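Local coordinates for protein AxyAgu115A (PDB 6NPS) that acts as a family GH115 alpha-glucuronidase, probably releasing glucuronic acid side groups from arabinoglucuronoxylan, at residues 596-601 with 659-664; 664-669 with 710-715; 675-680 with 766-771; 704-709 with 730-735. The protein carries 3 engineered substitutions. All coordinates share one frame; numbering follows the deposited sequence.

All four contacts lie at or beside a two-sheet beta-sandwich on one side of the chain. Interaction 1 joins the turn between two long helices to the chain entering the first sheet; it is largely polar, buried and touched by the second subunit. Interactions 2 and 4 both span the gap between the sheets, with aliphatic cores whose L666, I704 and L732 meet, and with exposed lysines at their outer ends. Interaction 3 also ties sheet to sheet, at another border, but through two close-set glycines, a single backbone hydrogen bond and a valine methyl. Charge pairs at the surface in interaction 4; interaction 1 satisfies buried polar groups with an amide, a water and the second subunit.

Interaction 1: residues 596-601 with 659-664; sequences QLNLIE and LPVNKP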
loop_
_atom_site.group_PDB
_atom_site.type_symbol
_atom_site.label_atom_id
_atom_site.label_comp_id
_atom_site.label_asym_id
_atom_site.label_seq_id
_atom_site.Cartn_x
_atom_site.Cartn_y
_atom_site.Cartn_z
ATOM N N GLN A 596 -7.946 5.731 3.528
ATOM C CA GLN A 596 -7.144 5.167 4.619
ATOM C C GLN A 596 -7.489 5.782 5.967
ATOM O O GLN A 596 -7.126 5.221 7.018
ATOM C CB GLN A 596 -5.650 5.392 4.347
ATOM C CG GLN A 596 -5.130 4.556 3.143
ATOM C CD GLN A 596 -3.842 5.129 2.513
ATOM O OE1 GLN A 596 -3.444 6.276 2.774
ATOM N NE2 GLN A 596 -3.190 4.317 1.670
ATOM N N LEU A 597 -8.184 6.914 5.972
ATOM C CA LEU A 597 -8.662 7.498 7.213
ATOM C C LEU A 597 -10.150 7.229 7.458
ATOM O O LEU A 597 -10.712 7.781 8.416
ATOM C CB LEU A 597 -8.398 9.027 7.203
ATOM C CG LEU A 597 -6.936 9.434 6.957
ATOM C CD1 LEU A 597 -6.761 10.925 6.577
ATOM C CD2 LEU A 597 -6.102 9.074 8.182
ATOM N N ASN A 598 -10.780 6.385 6.636
ATOM C CA ASN A 598 -12.208 6.038 6.707
ATOM C C ASN A 598 -13.074 7.296 6.568
ATOM O O ASN A 598 -14.118 7.422 7.235
ATOM C CB ASN A 598 -12.566 5.324 8.012
ATOM C CG ASN A 598 -13.719 4.275 7.876
ATOM O OD1 ASN A 598 -13.406 3.103 7.752
ATOM N ND2 ASN A 598 -14.992 4.676 7.886
ATOM N N LEU A 599 -12.620 8.270 5.794
ATOM C CA LEU A 599 -13.390 9.506 5.604
ATOM C C LEU A 599 -14.454 9.298 4.531
ATOM O O LEU A 599 -14.146 8.860 3.425
ATOM C CB LEU A 599 -12.469 10.655 5.169
ATOM C CG LEU A 599 -11.421 11.096 6.185
ATOM C CD1 LEU A 599 -10.781 12.343 5.661
ATOM C CD2 LEU A 599 -12.028 11.329 7.575
ATOM N N ILE A 600 -15.698 9.632 4.841
ATOM C CA ILE A 600 -16.796 9.426 3.890
ATOM C C ILE A 600 -16.557 10.180 2.590
ATOM O O ILE A 600 -16.952 9.713 1.513
ATOM C CB ILE A 600 -18.150 9.854 4.495
ATOM C CG1 ILE A 600 -18.330 9.311 5.926
ATOM C CG2 ILE A 600 -19.301 9.425 3.607
ATOM C CD1 ILE A 600 -18.451 7.810 5.973
ATOM N N GLU A 601 -15.873 11.319 2.651
ATOM C CA GLU A 601 -15.603 12.117 1.455
ATOM C C GLU A 601 -14.755 11.379 0.430
ATOM O O GLU A 601 -14.732 11.787 -0.740
ATOM C CB GLU A 601 -14.913 13.421 1.840
ATOM C CG GLU A 601 -13.450 13.267 2.214
ATOM C CD GLU A 601 -12.829 14.563 2.757
ATOM O OE1 GLU A 601 -13.275 15.043 3.833
ATOM O OE2 GLU A 601 -11.896 15.095 2.101
ATOM N N LEU A 659 -16.537 2.414 4.148
ATOM C CA LEU A 659 -17.751 1.991 4.817
ATOM C C LEU A 659 -17.819 2.750 6.146
ATOM O O LEU A 659 -16.864 2.674 6.945
ATOM C CB LEU A 659 -17.759 0.470 5.054
ATOM C CG LEU A 659 -17.648 -0.360 3.742
ATOM C CD1 LEU A 659 -17.359 -1.860 3.978
ATOM C CD2 LEU A 659 -18.926 -0.194 2.946
ATOM N N PRO A 660 -18.899 3.490 6.426
ATOM C CA PRO A 660 -18.941 4.327 7.651
ATOM C C PRO A 660 -18.739 3.521 8.919
ATOM O O PRO A 660 -19.235 2.419 9.051
ATOM C CB PRO A 660 -20.349 4.933 7.632
ATOM C CG PRO A 660 -20.971 4.522 6.331
ATOM C CD PRO A 660 -20.193 3.397 5.730
ATOM N N VAL A 661 -18.073 4.121 9.905
ATOM C CA VAL A 661 -17.985 3.456 11.200
ATOM C C VAL A 661 -19.240 3.759 12.022
ATOM O O VAL A 661 -20.046 4.617 11.657
ATOM C CB VAL A 661 -16.721 3.889 11.965
ATOM C CG1 VAL A 661 -15.457 3.493 11.156
ATOM C CG2 VAL A 661 -16.766 5.404 12.236
ATOM N N ASN A 662 -19.373 3.093 13.155
ATOM C CA ASN A 662 -20.587 3.175 13.984
ATOM C C ASN A 662 -20.663 4.444 14.835
ATOM O O ASN A 662 -21.742 5.032 14.966
ATOM C CB ASN A 662 -20.675 1.964 14.896
ATOM C CG ASN A 662 -20.835 0.642 14.115
ATOM O OD1 ASN A 662 -21.449 0.605 13.055
ATOM N ND2 ASN A 662 -20.296 -0.450 14.673
ATOM N N LYS A 663 -19.512 4.890 15.478
ATOM C CA LYS A 663 -19.665 6.013 16.413
ATOM C C LYS A 663 -19.555 7.346 15.685
ATOM O O LYS A 663 -18.881 7.441 14.657
ATOM C CB LYS A 663 -18.603 5.952 17.501
ATOM C CG LYS A 663 -18.892 4.939 18.595
ATOM C CD LYS A 663 -17.816 4.961 19.666
ATOM C CE LYS A 663 -17.934 3.742 20.601
ATOM N NZ LYS A 663 -18.829 2.659 20.057
ATOM N N PRO A 664 -20.202 8.430 16.211
ATOM C CA PRO A 664 -20.155 9.752 15.537
ATOM C C PRO A 664 -18.832 10.477 15.757
ATOM O O PRO A 664 -18.700 11.485 16.482
ATOM C CB PRO A 664 -21.345 10.489 16.170
ATOM C CG PRO A 664 -21.461 9.914 17.500
ATOM C CD PRO A 664 -21.113 8.440 17.365
HETATM O O HOH W 1 -13.895 1.802 5.245
#
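The carboxamide of N598 lies between apolar and polar neighbours. Over one face sits a methyl group, V661 CG1, 3.5 Å from N598 ND2; from the opposite side of the plane a water comes to N598 OD1 at 2.9 Å. At the nitrogen edge N598 ND2 donates to L659 O, 2.9 Å away, along a nearly straight path (159° at the hydrogen). That oxygen lies close to the amide plane, yet the donor stands above the plane of the L659 carbonyl, 43° out of it, so the two flat groups are tilted against each other. The water also accepts from L659 N at 2.9 Å, so the asparagine reaches both backbone polar groups of L659, one directly and one through the solvent molecule. Asparagine suits this buried place because one flat group both donates and accepts. N598 ND2 makes a further weak bond to V707 O, and N652 of the second subunit bonds to both N598 OD1 and L659 O, which sets this contact into the dimer interface. Beside the polar part, I600 meets P660 at about a right angle, its terminal CD1 resting 3.8 Å from P660 CB at the margin of the proline ring. Both are apolar, so a rigid ring and a branched aliphatic chain suit one another here. N598 has a positive phi of 59°, readily adopted by asparagine, and is the C-prime residue of a Schellman motif, the classic ending of an alpha-helix, here helix 564-596 before the chain turns into helix 601-629.

Interaction 2: residues 664-669 with 710-715; sequences PRLLVS and KKAEYH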
loop_
_atom_site.group_PDB
_atom_site.type_symbol
_atom_site.label_atom_id
_atom_site.label_comp_id
_atom_site.label_asym_id
_atom_site.label_seq_id
_atom_site.Cartn_x
_atom_site.Cartn_y
_atom_site.Cartn_z
ATOM N N PRO A 664 -20.202 8.430 16.211
ATOM C CA PRO A 664 -20.155 9.752 15.537
ATOM C C PRO A 664 -18.832 10.477 15.757
ATOM O O PRO A 664 -18.700 11.485 16.482
ATOM C CB PRO A 664 -21.345 10.489 16.170
ATOM C CG PRO A 664 -21.461 9.914 17.500
ATOM C CD PRO A 664 -21.113 8.440 17.365
ATOM N N ARG A 665 -17.820 9.956 15.108
ATOM C CA ARG A 665 -16.467 10.439 15.244
ATOM C C ARG A 665 -16.184 11.471 14.163
ATOM O O ARG A 665 -16.781 11.464 13.070
ATOM C CB ARG A 665 -15.470 9.264 15.131
ATOM C CG ARG A 665 -15.607 8.202 16.179
ATOM C CD ARG A 665 -15.157 6.758 15.690
ATOM N NE ARG A 665 -13.986 6.828 14.801
ATOM C CZ ARG A 665 -13.440 5.770 14.206
ATOM N NH1 ARG A 665 -14.000 4.575 14.406
ATOM N NH2 ARG A 665 -12.372 5.922 13.379
ATOM N N LEU A 666 -15.221 12.344 14.467
ATOM C CA LEU A 666 -14.833 13.414 13.577
ATOM C C LEU A 666 -13.316 13.484 13.526
ATOM O O LEU A 666 -12.649 13.497 14.568
ATOM C CB LEU A 666 -15.398 14.768 14.093
ATOM C CG LEU A 666 -16.907 14.956 13.964
ATOM C CD1 LEU A 666 -17.279 16.349 14.590
ATOM C CD2 LEU A 666 -17.338 14.888 12.501
ATOM N N LEU A 667 -12.776 13.586 12.333
ATOM C CA LEU A 667 -11.342 13.707 12.167
ATOM C C LEU A 667 -10.996 15.180 11.999
ATOM O O LEU A 667 -11.580 15.861 11.155
ATOM C CB LEU A 667 -10.891 12.885 10.953
ATOM C CG LEU A 667 -9.384 12.985 10.741
ATOM C CD1 LEU A 667 -8.699 12.139 11.836
ATOM C CD2 LEU A 667 -9.007 12.501 9.347
ATOM N N VAL A 668 -10.061 15.676 12.807
ATOM C CA VAL A 668 -9.534 17.032 12.649
ATOM C C VAL A 668 -8.181 16.952 11.952
ATOM O O VAL A 668 -7.290 16.227 12.410
ATOM C CB VAL A 668 -9.400 17.731 14.017
ATOM C CG1 VAL A 668 -8.758 19.124 13.865
ATOM C CG2 VAL A 668 -10.745 17.804 14.721
ATOM N N SER A 669 -7.995 17.718 10.868
ATOM C CA SER A 669 -6.728 17.668 10.153
ATOM C C SER A 669 -6.247 19.069 9.813
ATOM O O SER A 669 -7.050 19.966 9.548
ATOM C CB SER A 669 -6.852 16.804 8.882
ATOM O OG SER A 669 -7.846 17.299 7.988
ATOM N N LYS A 710 -23.523 9.328 10.964
ATOM C CA LYS A 710 -24.294 9.860 12.083
ATOM C C LYS A 710 -24.073 11.360 12.209
ATOM O O LYS A 710 -23.060 11.905 11.762
ATOM C CB LYS A 710 -23.898 9.170 13.384
ATOM C CG LYS A 710 -24.746 7.968 13.699
ATOM C CD LYS A 710 -24.007 6.688 13.492
ATOM C CE LYS A 710 -24.812 5.508 14.023
ATOM N NZ LYS A 710 -24.285 4.211 13.535
ATOM N N LYS A 711 -25.027 12.042 12.833
ATOM C CA LYS A 711 -24.800 13.465 13.042
ATOM C C LYS A 711 -23.777 13.634 14.164
ATOM O O LYS A 711 -23.827 12.942 15.190
ATOM C CB LYS A 711 -26.112 14.217 13.322
ATOM C CG LYS A 711 -27.067 13.561 14.280
ATOM C CD LYS A 711 -26.734 13.914 15.733
ATOM C CE LYS A 711 -27.651 13.208 16.735
ATOM N NZ LYS A 711 -26.964 12.969 18.041
ATOM N N ALA A 712 -22.795 14.486 13.928
ATOM C CA ALA A 712 -21.696 14.694 14.866
ATOM C C ALA A 712 -21.495 16.192 15.030
ATOM O O ALA A 712 -21.164 16.863 14.054
ATOM C CB ALA A 712 -20.411 14.054 14.333
ATOM N N GLU A 713 -21.700 16.710 16.236
ATOM C CA GLU A 713 -21.519 18.136 16.504
ATOM C C GLU A 713 -20.101 18.437 16.969
ATOM O O GLU A 713 -19.501 17.661 17.715
ATOM C CB GLU A 713 -22.499 18.616 17.585
ATOM C CG GLU A 713 -23.961 18.485 17.220
ATOM C CD GLU A 713 -24.881 19.176 18.230
ATOM O OE1 GLU A 713 -24.562 20.313 18.653
ATOM O OE2 GLU A 713 -25.919 18.578 18.603
ATOM N N TYR A 714 -19.565 19.572 16.537
ATOM C CA TYR A 714 -18.282 20.035 17.036
ATOM C C TYR A 714 -18.454 21.404 17.700
ATOM O O TYR A 714 -19.401 22.139 17.394
ATOM C CB TYR A 714 -17.228 20.100 15.883
ATOM C CG TYR A 714 -17.652 20.889 14.665
ATOM C CD1 TYR A 714 -17.426 22.258 14.591
ATOM C CD2 TYR A 714 -18.293 20.267 13.591
ATOM C CE1 TYR A 714 -17.812 22.998 13.473
ATOM C CE2 TYR A 714 -18.677 20.991 12.470
ATOM C CZ TYR A 714 -18.439 22.357 12.424
ATOM O OH TYR A 714 -18.829 23.085 11.332
ATOM N N HIS A 715 -17.534 21.749 18.604
ATOM C CA HIS A 715 -17.509 23.063 19.257
ATOM C C HIS A 715 -16.068 23.566 19.295
ATOM O O HIS A 715 -15.159 22.863 19.758
ATOM C CB HIS A 715 -18.105 22.992 20.681
ATOM C CG HIS A 715 -19.340 22.137 20.770
ATOM N ND1 HIS A 715 -20.578 22.557 20.319
ATOM C CD2 HIS A 715 -19.515 20.867 21.217
ATOM C CE1 HIS A 715 -21.464 21.592 20.503
ATOM N NE2 HIS A 715 -20.845 20.554 21.044
#
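K710 opens the contact with its aliphatic root: K710 CB lies 4.0 Å from P664 CB, after which the chain bends at chi2 and carries NZ off to N662 O. A lysine can thus pack its methylene on the apolar proline ring and keep its charge at the surface. K711 points away, but its carbonyl meets the proline, K711 O being 3.6 Å from P664 CB. At A712 the strand begins and its methyl points into the sandwich, where A712 CB touches L666 CG at 3.6 Å; a small residue lets the leucine fork come close, and a branched apolar leucine suits the buried interval between the sheets. E713 faces outward, as suits an exposed acid. Y714 points inward again, and Y714 CB approaches L666 CD1 at 4.0 Å, near the ring's edge. An alanine at L666 would probably lose the contacts of both methyls with A712 and Y714 and loosen the packing between the sheets. The axes of strand segments 666-669 and 712-715, in facing sheets, come within 9.3 Å at closest and are inclined at 38°, with L666 also touching I704 of strand 700-706 and L732 of strand 729-732.

Interaction 3: residues 675-680 with 766-771; sequences LRSEGS and GKVTIV
An ST turn closes the end of strand 676-677, and against it lies segment 766-771 of strand 766-775. The turn is made by S677: with OG anti to the backbone N (chi1 170°), S677 OG accepts from G679 N at 2.9 Å and 159°. The same hydroxyl is bonded to V684 O, so serine suits this buried place by serving a backbone N-H and a carbonyl at once. V768 packs on the turn with one branch. V768 CG2 sits 3.4 Å from G679 N and 3.5 Å from S677 OG, laying a methyl alongside the polar pair. A valine at S677 would probably lose both hydroxyl bonds, leaving G679 N and V684 O without this partner and the turn less well fixed. Farther on, K767 N donates to G679 O at 3.1 Å, in the plane of the carbonyl and on a lone pair, while the K767 side chain sets out away from the turn, and the residue is exposed, as suits a lysine. G766 adds a CA-H...O contact, with G766 CA 3.3 Å from that same G679 O. Both glycines are fitted by their lack of a side chain: a CB on G679 would collide with K767 N and, at its positive phi, press on the carbonyl of E678, and one on G766 would strike G679 O. E678 pairs with R665 through a salt bridge, and its backbone N bonds to E649 of the second subunit. The arrangement belongs to the border of a beta-sandwich, where the chain leaves strand 676-677 of one sheet and crosses to strand 686-688 of the other, beside strand 766-775.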
loop_
_atom_site.group_PDB
_atom_site.type_symbol
_atom_site.label_atom_id
_atom_site.label_comp_id
_atom_site.label_asym_id
_atom_site.label_seq_id
_atom_site.Cartn_x
_atom_site.Cartn_y
_atom_site.Cartn_z
ATOM N N LEU A 675 -0.890 16.019 9.555
ATOM C CA LEU A 675 -1.233 16.051 10.973
ATOM C C LEU A 675 -2.735 15.903 11.156
ATOM O O LEU A 675 -3.504 16.679 10.602
ATOM C CB LEU A 675 -0.764 17.369 11.592
ATOM C CG LEU A 675 0.754 17.591 11.602
ATOM C CD1 LEU A 675 1.030 19.070 11.783
ATOM C CD2 LEU A 675 1.389 16.771 12.704
ATOM N N ARG A 676 -3.160 14.954 11.988
ATOM C CA ARG A 676 -4.592 14.725 12.128
ATOM C C ARG A 676 -4.883 14.066 13.464
ATOM O O ARG A 676 -4.000 13.476 14.098
ATOM C CB ARG A 676 -5.139 13.870 10.962
ATOM C CG ARG A 676 -4.678 12.378 10.985
ATOM C CD ARG A 676 -4.211 11.987 9.615
ATOM N NE ARG A 676 -3.433 10.771 9.702
ATOM C CZ ARG A 676 -2.497 10.419 8.841
ATOM N NH1 ARG A 676 -2.230 11.191 7.795
ATOM N NH2 ARG A 676 -1.863 9.272 9.018
ATOM N N SER A 677 -6.140 14.154 13.886
ATOM C CA SER A 677 -6.437 13.540 15.170
ATOM C C SER A 677 -7.944 13.363 15.307
ATOM O O SER A 677 -8.715 14.216 14.874
ATOM C CB SER A 677 -5.915 14.404 16.337
ATOM O OG SER A 677 -6.400 13.914 17.595
ATOM N N GLU A 678 -8.355 12.277 15.960
ATOM C CA GLU A 678 -9.752 12.137 16.365
ATOM C C GLU A 678 -10.022 12.564 17.801
ATOM O O GLU A 678 -11.151 12.388 18.280
ATOM C CB GLU A 678 -10.236 10.705 16.150
ATOM C CG GLU A 678 -10.434 10.390 14.672
ATOM C CD GLU A 678 -11.276 9.118 14.363
ATOM O OE1 GLU A 678 -12.129 8.698 15.180
ATOM O OE2 GLU A 678 -11.090 8.558 13.259
ATOM N N GLY A 679 -9.025 13.112 18.497
ATOM C CA GLY A 679 -9.249 13.628 19.835
ATOM C C GLY A 679 -9.194 12.600 20.938
ATOM O O GLY A 679 -9.725 12.846 22.023
ATOM N N SER A 680 -8.544 11.448 20.709
ATOM C CA SER A 680 -8.550 10.550 21.850
ATOM C C SER A 680 -7.533 11.012 22.898
ATOM O O SER A 680 -6.399 11.348 22.545
ATOM C CB SER A 680 -8.184 9.104 21.420
ATOM O OG SER A 680 -8.014 8.394 22.643
ATOM N N GLY A 766 -14.205 13.149 21.763
ATOM C CA GLY A 766 -12.954 13.614 22.343
ATOM C C GLY A 766 -12.671 15.082 22.098
ATOM O O GLY A 766 -13.598 15.859 21.873
ATOM N N LYS A 767 -11.399 15.461 22.088
ATOM C CA LYS A 767 -11.019 16.867 22.047
ATOM C C LYS A 767 -9.663 16.975 21.373
ATOM O O LYS A 767 -8.741 16.253 21.753
ATOM C CB LYS A 767 -10.942 17.426 23.477
ATOM C CG LYS A 767 -10.376 18.813 23.545
ATOM C CD LYS A 767 -10.714 19.495 24.876
ATOM C CE LYS A 767 -10.812 18.512 26.003
ATOM N NZ LYS A 767 -10.506 19.141 27.318
ATOM N N VAL A 768 -9.547 17.834 20.374
ATOM C CA VAL A 768 -8.282 18.076 19.677
ATOM C C VAL A 768 -7.827 19.486 20.032
ATOM O O VAL A 768 -8.613 20.438 19.941
ATOM C CB VAL A 768 -8.423 17.898 18.156
ATOM C CG1 VAL A 768 -7.101 18.277 17.425
ATOM C CG2 VAL A 768 -8.795 16.410 17.818
ATOM N N THR A 769 -6.572 19.631 20.447
ATOM C CA THR A 769 -5.999 20.955 20.657
ATOM C C THR A 769 -5.102 21.296 19.474
ATOM O O THR A 769 -4.287 20.470 19.045
ATOM C CB THR A 769 -5.246 20.948 21.979
ATOM O OG1 THR A 769 -6.173 20.520 22.979
ATOM C CG2 THR A 769 -4.713 22.303 22.346
ATOM N N ILE A 770 -5.309 22.468 18.886
ATOM C CA ILE A 770 -4.477 22.938 17.785
ATOM C C ILE A 770 -3.597 24.058 18.319
ATOM O O ILE A 770 -4.107 25.068 18.844
ATOM C CB ILE A 770 -5.335 23.402 16.603
ATOM C CG1 ILE A 770 -6.167 22.238 16.085
ATOM C CG2 ILE A 770 -4.473 24.035 15.499
ATOM C CD1 ILE A 770 -6.967 22.586 14.865
ATOM N N VAL A 771 -2.276 23.864 18.267
ATOM C CA VAL A 771 -1.357 24.858 18.817
ATOM C C VAL A 771 -0.956 25.808 17.706
ATOM O O VAL A 771 -0.542 25.369 16.628
ATOM C CB VAL A 771 -0.124 24.210 19.454
ATOM C CG1 VAL A 771 0.801 25.334 20.022
ATOM C CG2 VAL A 771 -0.574 23.262 20.581
#

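Interaction 4: residues 704-709 with 730-735; sequences ISSVSE and GVLDGK
Two oblique crossings, one apolar and one charged, mark the two ends of this contact. At the inner end I704 and L732 both point into the sandwich, and L732 CD1 lies 3.9 Å from I704 CG2; branched aliphatic residues suit a place closed to water. Next to them S706 sets its OG 3.6 Å from L732 CB, and a weak bond to L738 O serves the buried hydroxyl. G734 comes so near the other segment that a side chain would strike S708 O and E709 CA, and its positive phi would also press a CB on the carbonyl of D733; G734 CA makes a CA-H...O contact of 3.3 Å with S708 O, a buried carbonyl that has no hydrogen-bond partner. At the outer end the extended E709 crosses K735, which bends at chi3 and chi4 to form a salt bridge, E709 OE1 to K735 NZ at 3.5 Å, suited to this exposed end. An Asx turn shapes the backbone there, D733 OD1 accepting from K735 N at 2.7 Å. The axes of strand segments 704-706 and 730-732 come within 8.3 Å at closest, inclined at 34°, in facing sheets: the first lies between strands 666-670 and 739-746, the second beside strand 712-718.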
loop_
_atom_site.group_PDB
_atom_site.type_symbol
_atom_site.label_atom_id
_atom_site.label_comp_id
_atom_site.label_asym_id
_atom_site.label_seq_id
_atom_site.Cartn_x
_atom_site.Cartn_y
_atom_site.Cartn_z
ATOM N N ILE A 704 -12.548 19.595 9.488
ATOM C CA ILE A 704 -13.247 18.599 10.296
ATOM C C ILE A 704 -14.061 17.721 9.343
ATOM O O ILE A 704 -14.825 18.248 8.525
ATOM C CB ILE A 704 -14.163 19.267 11.341
ATOM C CG1 ILE A 704 -13.390 20.286 12.182
ATOM C CG2 ILE A 704 -14.842 18.221 12.263
ATOM C CD1 ILE A 704 -14.304 21.240 12.936
ATOM N N SER A 705 -13.902 16.383 9.455
ATOM C CA SER A 705 -14.433 15.435 8.486
ATOM C C SER A 705 -15.160 14.293 9.161
ATOM O O SER A 705 -14.696 13.752 10.176
ATOM C CB SER A 705 -13.327 14.812 7.618
ATOM O OG SER A 705 -12.612 15.822 6.962
ATOM N N SER A 706 -16.251 13.873 8.523
ATOM C CA SER A 706 -17.037 12.715 8.947
ATOM C C SER A 706 -16.342 11.386 8.628
ATOM O O SER A 706 -15.828 11.178 7.521
ATOM C CB SER A 706 -18.394 12.700 8.232
ATOM O OG SER A 706 -19.167 13.833 8.562
ATOM N N VAL A 707 -16.413 10.462 9.580
ATOM C CA VAL A 707 -16.074 9.064 9.342
ATOM C C VAL A 707 -17.274 8.168 9.473
ATOM O O VAL A 707 -17.170 6.986 9.152
ATOM C CB VAL A 707 -14.964 8.571 10.292
ATOM C CG1 VAL A 707 -13.696 9.370 10.070
ATOM C CG2 VAL A 707 -15.427 8.678 11.722
ATOM N N SER A 708 -18.395 8.673 9.975
ATOM C CA SER A 708 -19.626 7.906 10.116
ATOM C C SER A 708 -20.755 8.596 9.348
ATOM O O SER A 708 -20.615 9.731 8.880
ATOM C CB SER A 708 -20.013 7.781 11.586
ATOM O OG SER A 708 -20.607 9.029 11.938
ATOM N N GLU A 709 -21.901 7.924 9.258
ATOM C CA GLU A 709 -23.096 8.525 8.687
ATOM C C GLU A 709 -24.031 9.087 9.756
ATOM O O GLU A 709 -25.204 9.338 9.472
ATOM C CB GLU A 709 -23.823 7.516 7.801
ATOM C CG GLU A 709 -23.449 7.696 6.338
ATOM C CD GLU A 709 -23.878 6.542 5.449
ATOM O OE1 GLU A 709 -23.430 6.503 4.276
ATOM O OE2 GLU A 709 -24.659 5.681 5.921
ATOM N N GLY A 730 -21.010 23.652 15.035
ATOM C CA GLY A 730 -21.486 23.104 13.779
ATOM C C GLY A 730 -21.853 21.649 13.960
ATOM O O GLY A 730 -21.640 21.049 15.016
ATOM N N VAL A 731 -22.426 21.088 12.914
ATOM C CA VAL A 731 -22.778 19.680 12.925
ATOM C C VAL A 731 -22.503 19.135 11.529
ATOM O O VAL A 731 -22.704 19.824 10.524
ATOM C CB VAL A 731 -24.232 19.455 13.391
ATOM C CG1 VAL A 731 -25.187 20.295 12.587
ATOM C CG2 VAL A 731 -24.606 17.980 13.312
ATOM N N LEU A 732 -21.944 17.941 11.476
ATOM C CA LEU A 732 -21.777 17.209 10.237
ATOM C C LEU A 732 -22.622 15.947 10.323
ATOM O O LEU A 732 -22.928 15.466 11.414
ATOM C CB LEU A 732 -20.305 16.891 9.994
ATOM C CG LEU A 732 -19.336 18.078 9.887
ATOM C CD1 LEU A 732 -17.925 17.559 9.975
ATOM C CD2 LEU A 732 -19.499 18.789 8.560
ATOM N N ASP A 733 -23.026 15.407 9.176
ATOM C CA ASP A 733 -23.914 14.253 9.220
ATOM C C ASP A 733 -23.450 13.053 8.413
ATOM O O ASP A 733 -24.124 12.023 8.447
ATOM C CB ASP A 733 -25.318 14.633 8.748
ATOM C CG ASP A 733 -25.287 15.373 7.443
ATOM O OD1 ASP A 733 -24.742 14.826 6.465
ATOM O OD2 ASP A 733 -25.787 16.514 7.396
ATOM N N GLY A 734 -22.349 13.138 7.684
ATOM C CA GLY A 734 -21.976 11.968 6.914
ATOM C C GLY A 734 -22.823 11.698 5.682
ATOM O O GLY A 734 -22.459 10.825 4.881
ATOM N N LYS A 735 -23.919 12.435 5.477
ATOM C CA LYS A 735 -24.725 12.268 4.270
ATOM C C LYS A 735 -24.734 13.533 3.421
ATOM O O LYS A 735 -24.181 13.511 2.321
ATOM C CB LYS A 735 -26.128 11.780 4.628
ATOM C CG LYS A 735 -26.087 10.459 5.398
ATOM C CD LYS A 735 -27.386 9.669 5.258
ATOM C CE LYS A 735 -27.142 8.157 5.102
ATOM N NZ LYS A 735 -26.714 7.721 3.728
#